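Carboxynorspermidine decarboxylase (Campylobacter jejuni subsp. jejuni 81116, PDB 3N29) probably removes the carboxyl group of carboxynorspermidine with the help of pyridoxal 5'-phosphate, yielding norspermidine, the polyamine bound here. Local coordinates at residues A[49-59]-A[81-91]; A[237-245]-A[268-276]. All coordinates share one frame; numbering follows the deposited sequence.

From the N terminus, the chain passes through strand 46-50 of the mixed sheet into helix 51-68, runs up barrel strand 71-75 and reaches helix 85-91, which packs back on helix 51-68: this is contact 1 (49-59 with 81-91), closing a loop of 21 residues. After most of the barrel, the loop behind strand 232-234 meets the turn and short helix behind strand 265-268 in contact 2 (237-245 with 268-276), spanning 22 residues. The two loops follow in series, neither nested nor crossed. The centres of contacts 1 and 2 lie about 13 Å apart, and N57 ND2 links the contacts through probable hydrogen bonds of 2.8 Å to W276 O and 3.1 Å to V274 O.

Contact 1: residues A[49-59]-A[81-91]; sequences LEEDKLRKNCE and FSGAMKIVGEY
L49, L54 and C58 form the close-packed floor of this contact, against F81, A84, V88 and Y91. L49 lays CD2 over one face of the F81 ring, 3.8 Å from its centroid, a CH-pi contact, while the same methyl meets A84 CB. L49, in strand 46-50 of the mixed sheet, and F81, which touches L394 of strand 393-397, carry the seam onto that sheet. From the first turn of the helix, L54 CD2 reaches A84 CB at 3.6 Å and also touches I87 CG2 and V88 CG2. Further along, C58 CB stands over a face of Y91, 3.6 Å from the ring centroid, and its SG makes a longer, oblique sulfur-aromatic contact.

The other side is polar and nearer solvent. R55, its CG anti to the carbonyl carbon (chi1 -75°) and its chain extended as far as NE, makes salt bridges to both E90 and E51. NH1 and NH2 grip E90 end-on: NH1 to OE1 at 3.0 Å is almost straight (177°), although it meets OE1 from above the carboxylate plane. NH1 also donates to Y91 OH at 2.8 Å. NE donates to E51 OE2 at 2.7 Å, on its anti lone pair and within the guanidinium plane. Partners on these edges probably hold the group's rotation, and I87 CG2 lies over one face. E51 OE1 is bonded in turn to the backbone N of H399. On the solvent side one water joins E59 OE2 to Y91 OH.

The 51-59 part of helix 51-68 and helix 85-91 run in roughly the same direction, 26° apart, with axes 9.5 Å from each other at closest approach. With barrel strand 71-75 between them in sequence, they give the side-by-side outer helices typical of a beta/alpha barrel.

Contact 2: residues A[237-245]-A[268-276]; sequences GGHHITKKG and LEPGEAVGW. With PLP (pyridoxal-5'-phosphate), chain C; NSD (N-(3-aminopropyl)propane-1,3-diamine), chain D.
H240 points the edge of its imidazole at the face of W276, a T-shaped pair with planes at 75° and centroids 4.4 Å apart (six-membered ring of W276). CE1 makes the approach, 3.3 Å from W276 CE3. K243 CB packs on one face of the imidazole, and K243 CD lies near W276 CZ2. T242 and W276 run antiparallel alongside each other, with T242 OG1 beside W276 CB. This OG1, set between backbone N and carbonyl carbon (chi1 57°), donates to A273 O at 2.7 Å, in the carbonyl plane and on a lone pair.

At the phosphate, backbone N-H groups of these segments do the binding. G238 N and G271 N (178°) donate to PLP O2P, and E272 N to O1P, while a water links H239 O, A273 N and O2P. E269 OE1 lies 2.7 Å from PLP N1, with H200 and T96 bonded to its carboxylate. Norspermidine N1 donates to E272 OE1, modelled rather short at 2.5 Å.

This phosphate-binding corner follows on barrel strands 232-234 and 265-268, at their C-terminal ends; around it, I241 rests on L61 of helix 51-68 and L251 of helix 248-262, and P270 on V72 of strand 71-75.

Contact 1: residues A[49-59]-A[81-91]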
loop_
_atom_site.group_PDB
_atom_site.type_symbol
_atom_site.label_atom_id
_atom_site.label_comp_id
_atom_site.label_asym_id
_atom_site.label_seq_id
_atom_site.Cartn_x
_atom_site.Cartn_y
_atom_site.Cartn_z
ATOM N N LEU A 49 -19.452 5.121 3.767
ATOM C CA LEU A 49 -20.211 3.869 3.997
ATOM C C LEU A 49 -21.672 4.186 4.201
ATOM O O LEU A 49 -21.988 5.159 4.901
ATOM C CB LEU A 49 -19.660 3.165 5.191
ATOM C CG LEU A 49 -20.419 1.944 5.758
ATOM C CD1 LEU A 49 -20.196 0.804 4.905
ATOM C CD2 LEU A 49 -19.807 1.575 7.061
ATOM N N GLU A 50 -22.543 3.367 3.619
ATOM C CA GLU A 50 -23.977 3.603 3.668
ATOM C C GLU A 50 -24.578 2.598 4.629
ATOM O O GLU A 50 -24.498 1.412 4.401
ATOM C CB GLU A 50 -24.585 3.559 2.291
ATOM C CG GLU A 50 -24.035 4.643 1.367
ATOM C CD GLU A 50 -24.451 4.461 -0.084
ATOM O OE1 GLU A 50 -25.676 4.350 -0.359
ATOM O OE2 GLU A 50 -23.565 4.417 -0.955
ATOM N N GLU A 51 -25.094 3.103 5.747
ATOM C CA GLU A 51 -25.657 2.241 6.779
ATOM C C GLU A 51 -26.701 1.287 6.233
ATOM O O GLU A 51 -26.687 0.096 6.561
ATOM C CB GLU A 51 -26.165 3.064 7.982
ATOM C CG GLU A 51 -26.838 2.222 9.022
ATOM C CD GLU A 51 -27.252 3.025 10.263
ATOM O OE1 GLU A 51 -27.012 4.249 10.329
ATOM O OE2 GLU A 51 -27.826 2.385 11.156
ATOM N N ASP A 52 -27.634 1.797 5.430
ATOM C CA ASP A 52 -28.702 0.986 4.885
ATOM C C ASP A 52 -28.174 -0.238 4.102
ATOM O O ASP A 52 -28.748 -1.321 4.175
ATOM C CB ASP A 52 -29.672 1.784 3.981
ATOM C CG ASP A 52 -30.607 2.764 4.780
ATOM O OD1 ASP A 52 -30.878 2.521 5.984
ATOM O OD2 ASP A 52 -31.002 3.810 4.196
ATOM N N LYS A 53 -27.107 -0.052 3.310
ATOM C CA LYS A 53 -26.521 -1.150 2.539
ATOM C C LYS A 53 -25.801 -2.122 3.414
ATOM O O LYS A 53 -25.892 -3.360 3.213
ATOM C CB LYS A 53 -25.526 -0.591 1.516
ATOM C CG LYS A 53 -26.184 0.440 0.555
ATOM C CD LYS A 53 -26.764 -0.182 -0.675
ATOM C CE LYS A 53 -27.203 0.932 -1.730
ATOM N NZ LYS A 53 -26.050 1.842 -2.101
ATOM N N LEU A 54 -25.071 -1.614 4.410
ATOM C CA LEU A 54 -24.384 -2.476 5.339
ATOM C C LEU A 54 -25.413 -3.350 6.082
ATOM O O LEU A 54 -25.234 -4.587 6.259
ATOM C CB LEU A 54 -23.634 -1.686 6.384
ATOM C CG LEU A 54 -22.898 -2.407 7.522
ATOM C CD1 LEU A 54 -21.907 -3.453 6.912
ATOM C CD2 LEU A 54 -22.179 -1.545 8.526
ATOM N N ARG A 55 -26.463 -2.690 6.531
ATOM C CA ARG A 55 -27.501 -3.455 7.274
ATOM C C ARG A 55 -28.169 -4.550 6.447
ATOM O O ARG A 55 -28.454 -5.598 7.016
ATOM C CB ARG A 55 -28.537 -2.525 7.941
ATOM C CG ARG A 55 -28.055 -1.818 9.163
ATOM C CD ARG A 55 -29.154 -0.917 9.811
ATOM N NE ARG A 55 -28.681 -0.218 10.972
ATOM C CZ ARG A 55 -28.600 -0.780 12.172
ATOM N NH1 ARG A 55 -28.962 -2.057 12.339
ATOM N NH2 ARG A 55 -28.189 -0.075 13.193
ATOM N N LYS A 56 -28.420 -4.307 5.171
ATOM C CA LYS A 56 -28.945 -5.299 4.235
ATOM C C LYS A 56 -28.021 -6.502 4.120
ATOM O O LYS A 56 -28.459 -7.645 4.150
ATOM C CB LYS A 56 -29.194 -4.693 2.837
ATOM C CG LYS A 56 -30.558 -3.946 2.800
ATOM C CD LYS A 56 -30.943 -3.339 1.451
ATOM C CE LYS A 56 -32.443 -3.617 1.096
ATOM N NZ LYS A 56 -33.436 -3.497 2.254
ATOM N N ASN A 57 -26.714 -6.259 3.937
ATOM C CA ASN A 57 -25.760 -7.371 3.976
ATOM C C ASN A 57 -25.748 -8.164 5.291
ATOM O O ASN A 57 -25.727 -9.377 5.284
ATOM C CB ASN A 57 -24.288 -6.870 3.730
ATOM C CG ASN A 57 -24.057 -6.334 2.319
ATOM O OD1 ASN A 57 -24.924 -6.347 1.493
ATOM N ND2 ASN A 57 -22.842 -5.851 2.063
ATOM N N CYS A 58 -25.744 -7.480 6.405
ATOM C CA CYS A 58 -25.731 -8.104 7.673
ATOM C C CYS A 58 -27.019 -8.868 7.989
ATOM O O CYS A 58 -26.925 -9.957 8.590
ATOM C CB CYS A 58 -25.435 -7.118 8.757
ATOM S SG CYS A 58 -23.643 -6.512 8.687
ATOM N N GLU A 59 -28.147 -8.335 7.578
ATOM C CA GLU A 59 -29.447 -9.044 7.717
ATOM C C GLU A 59 -29.337 -10.417 7.085
ATOM O O GLU A 59 -29.694 -11.434 7.691
ATOM C CB GLU A 59 -30.585 -8.302 7.013
ATOM C CG GLU A 59 -31.124 -7.144 7.776
ATOM C CD GLU A 59 -32.127 -6.247 6.964
ATOM O OE1 GLU A 59 -32.588 -6.626 5.871
ATOM O OE2 GLU A 59 -32.460 -5.146 7.450
ATOM N N PHE A 81 -14.366 -1.103 9.427
ATOM C CA PHE A 81 -14.789 0.335 9.479
ATOM C C PHE A 81 -15.241 0.670 10.904
ATOM O O PHE A 81 -16.268 0.197 11.347
ATOM C CB PHE A 81 -15.914 0.544 8.495
ATOM C CG PHE A 81 -16.181 1.988 8.132
ATOM C CD1 PHE A 81 -15.604 2.555 7.025
ATOM C CD2 PHE A 81 -17.053 2.759 8.885
ATOM C CE1 PHE A 81 -15.884 3.891 6.674
ATOM C CE2 PHE A 81 -17.322 4.050 8.535
ATOM C CZ PHE A 81 -16.716 4.609 7.420
ATOM N N SER A 82 -14.464 1.494 11.609
ATOM C CA SER A 82 -14.590 1.592 13.060
ATOM C C SER A 82 -16.000 2.086 13.385
ATOM O O SER A 82 -16.665 1.577 14.296
ATOM C CB SER A 82 -13.516 2.538 13.577
ATOM O OG SER A 82 -13.724 3.811 13.024
ATOM N N GLY A 83 -16.496 3.010 12.568
ATOM C CA GLY A 83 -17.824 3.563 12.754
ATOM C C GLY A 83 -18.980 2.639 12.557
ATOM O O GLY A 83 -20.124 3.006 12.829
ATOM N N ALA A 84 -18.709 1.443 12.078
ATOM C CA ALA A 84 -19.749 0.488 11.720
ATOM C C ALA A 84 -19.672 -0.757 12.591
ATOM O O ALA A 84 -20.467 -1.647 12.439
ATOM C CB ALA A 84 -19.545 0.070 10.297
ATOM N N MET A 85 -18.649 -0.862 13.451
ATOM C CA MET A 85 -18.461 -2.097 14.205
ATOM C C MET A 85 -19.671 -2.388 15.131
ATOM O O MET A 85 -20.098 -3.507 15.241
ATOM C CB MET A 85 -17.161 -2.070 14.945
ATOM C CG MET A 85 -15.899 -2.088 13.997
ATOM S SD MET A 85 -15.708 -3.662 13.079
ATOM C CE MET A 85 -14.983 -4.411 14.402
ATOM N N LYS A 86 -20.259 -1.373 15.765
ATOM C CA LYS A 86 -21.371 -1.667 16.654
ATOM C C LYS A 86 -22.595 -2.145 15.848
ATOM O O LYS A 86 -23.341 -3.081 16.290
ATOM C CB LYS A 86 -21.697 -0.468 17.528
ATOM C CG LYS A 86 -22.817 -0.790 18.499
ATOM C CD LYS A 86 -23.164 0.329 19.443
ATOM C CE LYS A 86 -24.244 -0.223 20.420
ATOM N NZ LYS A 86 -24.287 0.565 21.651
ATOM N N ILE A 87 -22.783 -1.550 14.660
ATOM C CA ILE A 87 -23.858 -1.968 13.771
ATOM C C ILE A 87 -23.659 -3.421 13.361
ATOM O O ILE A 87 -24.552 -4.273 13.479
ATOM C CB ILE A 87 -23.933 -1.097 12.520
ATOM C CG1 ILE A 87 -24.458 0.286 12.875
ATOM C CG2 ILE A 87 -24.853 -1.719 11.461
ATOM C CD1 ILE A 87 -24.122 1.296 11.803
ATOM N N VAL A 88 -22.462 -3.727 12.906
ATOM C CA VAL A 88 -22.193 -5.127 12.523
ATOM C C VAL A 88 -22.454 -6.087 13.728
ATOM O O VAL A 88 -23.000 -7.205 13.606
ATOM C CB VAL A 88 -20.808 -5.281 11.964
ATOM C CG1 VAL A 88 -20.515 -6.800 11.780
ATOM C CG2 VAL A 88 -20.662 -4.519 10.592
ATOM N N GLY A 89 -22.057 -5.671 14.916
ATOM C CA GLY A 89 -22.318 -6.544 16.109
ATOM C C GLY A 89 -23.767 -6.839 16.495
ATOM O O GLY A 89 -24.046 -7.697 17.342
ATOM N N GLU A 90 -24.682 -6.116 15.896
ATOM C CA GLU A 90 -26.114 -6.346 16.101
ATOM C C GLU A 90 -26.482 -7.611 15.416
ATOM O O GLU A 90 -27.467 -8.289 15.779
ATOM C CB GLU A 90 -26.929 -5.209 15.467
ATOM C CG GLU A 90 -26.829 -3.917 16.193
ATOM C CD GLU A 90 -27.744 -2.875 15.614
ATOM O OE1 GLU A 90 -28.849 -3.237 15.091
ATOM O OE2 GLU A 90 -27.376 -1.699 15.655
ATOM N N TYR A 91 -25.696 -7.940 14.403
ATOM C CA TYR A 91 -26.008 -9.055 13.573
ATOM C C TYR A 91 -25.081 -10.255 13.673
ATOM O O TYR A 91 -25.553 -11.344 13.635
ATOM C CB TYR A 91 -26.064 -8.599 12.133
ATOM C CG TYR A 91 -26.981 -7.486 11.793
ATOM C CD1 TYR A 91 -28.271 -7.729 11.329
ATOM C CD2 TYR A 91 -26.551 -6.163 11.840
ATOM C CE1 TYR A 91 -29.118 -6.693 11.001
ATOM C CE2 TYR A 91 -27.386 -5.133 11.528
ATOM C CZ TYR A 91 -28.650 -5.383 11.094
ATOM O OH TYR A 91 -29.488 -4.365 10.763
HETATM O O HOH W 1 -31.905 -5.053 9.974
#

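Contact 2: residues A[237-245]-A[268-276]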
loop_
_atom_site.group_PDB
_atom_site.type_symbol
_atom_site.label_atom_id
_atom_site.label_comp_id
_atom_site.label_asym_id
_atom_site.label_seq_id
_atom_site.Cartn_x
_atom_site.Cartn_y
_atom_site.Cartn_z
ATOM N N GLY A 237 -13.330 -17.728 5.127
ATOM C CA GLY A 237 -14.025 -16.689 4.427
ATOM C C GLY A 237 -14.023 -16.974 2.947
ATOM O O GLY A 237 -13.814 -18.110 2.521
ATOM N N GLY A 238 -14.197 -15.920 2.147
ATOM C CA GLY A 238 -14.277 -16.057 0.717
ATOM C C GLY A 238 -15.611 -16.393 0.102
ATOM O O GLY A 238 -15.688 -16.605 -1.098
ATOM N N HIS A 239 -16.637 -16.474 0.937
ATOM C CA HIS A 239 -18.014 -16.823 0.534
ATOM C C HIS A 239 -18.639 -15.483 0.160
ATOM O O HIS A 239 -18.794 -14.606 1.006
ATOM C CB HIS A 239 -18.765 -17.461 1.712
ATOM C CG HIS A 239 -17.929 -18.463 2.461
ATOM N ND1 HIS A 239 -17.469 -19.603 1.871
ATOM C CD2 HIS A 239 -17.338 -18.414 3.682
ATOM C CE1 HIS A 239 -16.670 -20.256 2.705
ATOM N NE2 HIS A 239 -16.585 -19.560 3.821
ATOM N N HIS A 240 -19.011 -15.338 -1.095
ATOM C CA HIS A 240 -19.470 -14.051 -1.631
ATOM C C HIS A 240 -20.984 -14.026 -1.406
ATOM O O HIS A 240 -21.773 -13.864 -2.347
ATOM C CB HIS A 240 -19.182 -14.066 -3.150
ATOM C CG HIS A 240 -18.772 -12.753 -3.723
ATOM N ND1 HIS A 240 -18.707 -11.596 -2.986
ATOM C CD2 HIS A 240 -18.318 -12.429 -4.964
ATOM C CE1 HIS A 240 -18.277 -10.608 -3.746
ATOM N NE2 HIS A 240 -18.024 -11.082 -4.949
ATOM N N ILE A 241 -21.366 -14.171 -0.159
ATOM C CA ILE A 241 -22.742 -14.406 0.245
ATOM C C ILE A 241 -23.688 -13.288 -0.144
ATOM O O ILE A 241 -24.893 -13.521 -0.421
ATOM C CB ILE A 241 -22.792 -14.642 1.777
ATOM C CG1 ILE A 241 -22.070 -15.945 2.130
ATOM C CG2 ILE A 241 -24.289 -14.757 2.287
ATOM C CD1 ILE A 241 -21.775 -16.136 3.609
ATOM N N THR A 242 -23.178 -12.071 -0.152
ATOM C CA THR A 242 -24.020 -10.920 -0.368
ATOM C C THR A 242 -23.962 -10.413 -1.829
ATOM O O THR A 242 -24.619 -9.441 -2.172
ATOM C CB THR A 242 -23.628 -9.771 0.560
ATOM O OG1 THR A 242 -22.241 -9.448 0.357
ATOM C CG2 THR A 242 -23.877 -10.160 1.994
ATOM N N LYS A 243 -23.259 -11.111 -2.687
ATOM C CA LYS A 243 -23.275 -10.780 -4.105
ATOM C C LYS A 243 -24.545 -11.327 -4.732
ATOM O O LYS A 243 -25.033 -12.432 -4.394
ATOM C CB LYS A 243 -22.078 -11.364 -4.830
ATOM C CG LYS A 243 -22.020 -11.028 -6.347
ATOM C CD LYS A 243 -20.614 -11.098 -6.892
ATOM C CE LYS A 243 -20.561 -11.262 -8.458
ATOM N NZ LYS A 243 -21.478 -10.295 -9.131
ATOM N N LYS A 244 -25.093 -10.546 -5.636
ATOM C CA LYS A 244 -26.345 -10.925 -6.275
ATOM C C LYS A 244 -26.111 -12.241 -7.007
ATOM O O LYS A 244 -25.088 -12.435 -7.657
ATOM C CB LYS A 244 -26.852 -9.782 -7.204
ATOM C CG LYS A 244 -25.914 -9.392 -8.348
ATOM C CD LYS A 244 -26.542 -8.299 -9.328
ATOM C CE LYS A 244 -25.486 -7.692 -10.348
ATOM N NZ LYS A 244 -24.286 -7.080 -9.673
ATOM N N GLY A 245 -27.039 -13.170 -6.860
ATOM C CA GLY A 245 -26.880 -14.475 -7.494
ATOM C C GLY A 245 -26.311 -15.576 -6.591
ATOM O O GLY A 245 -26.430 -16.767 -6.903
ATOM N N LEU A 268 -18.442 -19.309 10.214
ATOM C CA LEU A 268 -18.079 -18.725 8.908
ATOM C C LEU A 268 -17.444 -17.365 9.172
ATOM O O LEU A 268 -17.829 -16.698 10.130
ATOM C CB LEU A 268 -19.276 -18.551 7.996
ATOM C CG LEU A 268 -20.173 -19.716 7.572
ATOM C CD1 LEU A 268 -21.405 -19.218 6.892
ATOM C CD2 LEU A 268 -19.469 -20.679 6.626
ATOM N N GLU A 269 -16.513 -16.926 8.324
ATOM C CA GLU A 269 -15.825 -15.717 8.661
ATOM C C GLU A 269 -15.592 -14.900 7.401
ATOM O O GLU A 269 -14.419 -14.619 7.003
ATOM C CB GLU A 269 -14.596 -15.977 9.541
ATOM C CG GLU A 269 -13.719 -17.027 9.070
ATOM C CD GLU A 269 -12.422 -17.267 9.913
ATOM O OE1 GLU A 269 -11.421 -17.488 9.241
ATOM O OE2 GLU A 269 -12.402 -17.174 11.179
ATOM N N PRO A 270 -16.695 -14.419 6.825
ATOM C CA PRO A 270 -16.605 -13.501 5.730
ATOM C C PRO A 270 -16.022 -12.132 6.117
ATOM O O PRO A 270 -16.276 -11.617 7.223
ATOM C CB PRO A 270 -18.039 -13.328 5.357
ATOM C CG PRO A 270 -18.775 -13.442 6.581
ATOM C CD PRO A 270 -18.103 -14.595 7.230
ATOM N N GLY A 271 -15.242 -11.577 5.206
ATOM C CA GLY A 271 -14.856 -10.169 5.294
ATOM C C GLY A 271 -15.519 -9.334 4.173
ATOM O O GLY A 271 -16.397 -8.476 4.409
ATOM N N GLU A 272 -15.125 -9.624 2.968
ATOM C CA GLU A 272 -15.629 -8.903 1.805
ATOM C C GLU A 272 -17.146 -8.893 1.709
ATOM O O GLU A 272 -17.719 -7.858 1.442
ATOM C CB GLU A 272 -15.017 -9.458 0.543
ATOM C CG GLU A 272 -15.533 -8.846 -0.710
ATOM C CD GLU A 272 -14.721 -9.245 -1.923
ATOM O OE1 GLU A 272 -13.676 -9.917 -1.828
ATOM O OE2 GLU A 272 -15.195 -8.952 -2.983
ATOM N N ALA A 273 -17.767 -9.986 2.094
ATOM C CA ALA A 273 -19.205 -10.100 2.065
ATOM C C ALA A 273 -19.912 -9.080 2.952
ATOM O O ALA A 273 -20.975 -8.641 2.640
ATOM C CB ALA A 273 -19.608 -11.472 2.445
ATOM N N VAL A 274 -19.336 -8.776 4.085
ATOM C CA VAL A 274 -19.875 -7.750 4.944
ATOM C C VAL A 274 -19.852 -6.370 4.296
ATOM O O VAL A 274 -20.799 -5.674 4.353
ATOM C CB VAL A 274 -19.157 -7.722 6.288
ATOM C CG1 VAL A 274 -19.663 -6.654 7.133
ATOM C CG2 VAL A 274 -19.302 -9.039 6.992
ATOM N N GLY A 275 -18.744 -6.036 3.650
ATOM C CA GLY A 275 -18.533 -4.742 3.048
ATOM C C GLY A 275 -18.946 -4.566 1.607
ATOM O O GLY A 275 -18.872 -3.504 1.093
ATOM N N TRP A 276 -19.417 -5.624 0.989
ATOM C CA TRP A 276 -19.682 -5.665 -0.419
ATOM C C TRP A 276 -20.755 -4.668 -0.812
ATOM O O TRP A 276 -21.869 -4.756 -0.380
ATOM C CB TRP A 276 -20.102 -7.098 -0.840
ATOM C CG TRP A 276 -20.479 -7.234 -2.255
ATOM C CD1 TRP A 276 -21.724 -7.287 -2.758
ATOM C CD2 TRP A 276 -19.607 -7.297 -3.366
ATOM N NE1 TRP A 276 -21.694 -7.370 -4.097
ATOM C CE2 TRP A 276 -20.395 -7.388 -4.500
ATOM C CE3 TRP A 276 -18.227 -7.268 -3.513
ATOM C CZ2 TRP A 276 -19.854 -7.455 -5.760
ATOM C CZ3 TRP A 276 -17.700 -7.345 -4.753
ATOM C CH2 TRP A 276 -18.507 -7.442 -5.862
HETATM N N1 PLP C . -10.470 -15.973 7.262
HETATM C C2 PLP C . -9.140 -15.999 6.951
HETATM C C2A PLP C . -8.212 -16.930 7.689
HETATM C C3 PLP C . -8.661 -15.094 5.954
HETATM O O3 PLP C . -7.304 -15.088 5.627
HETATM C C4 PLP C . -9.542 -14.210 5.301
HETATM C C4A PLP C . -9.001 -13.226 4.273
HETATM C C5 PLP C . -10.912 -14.248 5.606
HETATM C C6 PLP C . -11.340 -15.150 6.602
HETATM C C5A PLP C . -11.907 -13.334 4.929
HETATM O O4P PLP C . -11.847 -13.443 3.530
HETATM P P PLP C . -12.843 -12.669 2.584
HETATM O O1P PLP C . -12.743 -11.202 2.961
HETATM O O2P PLP C . -14.270 -13.194 2.873
HETATM O O3P PLP C . -12.505 -12.994 1.200
HETATM C C1 NSD D . -10.510 -11.108 -0.339
HETATM N N1 NSD D . -11.781 -11.359 -0.954
HETATM C C2 NSD D . -9.422 -11.980 -0.868
HETATM N N2 NSD D . -7.392 -11.204 0.124
HETATM C C3 NSD D . -8.272 -12.116 0.064
HETATM N N3 NSD D . -6.742 -6.982 -0.853
HETATM C C4 NSD D . -7.359 -10.141 -0.564
HETATM C C5 NSD D . -6.207 -9.220 -0.272
HETATM C C6 NSD D . -6.072 -8.150 -1.325
HETATM O O HOH W 2 -16.638 -12.729 1.965
HETATM O O HOH W 3 -23.996 -7.798 -5.965
#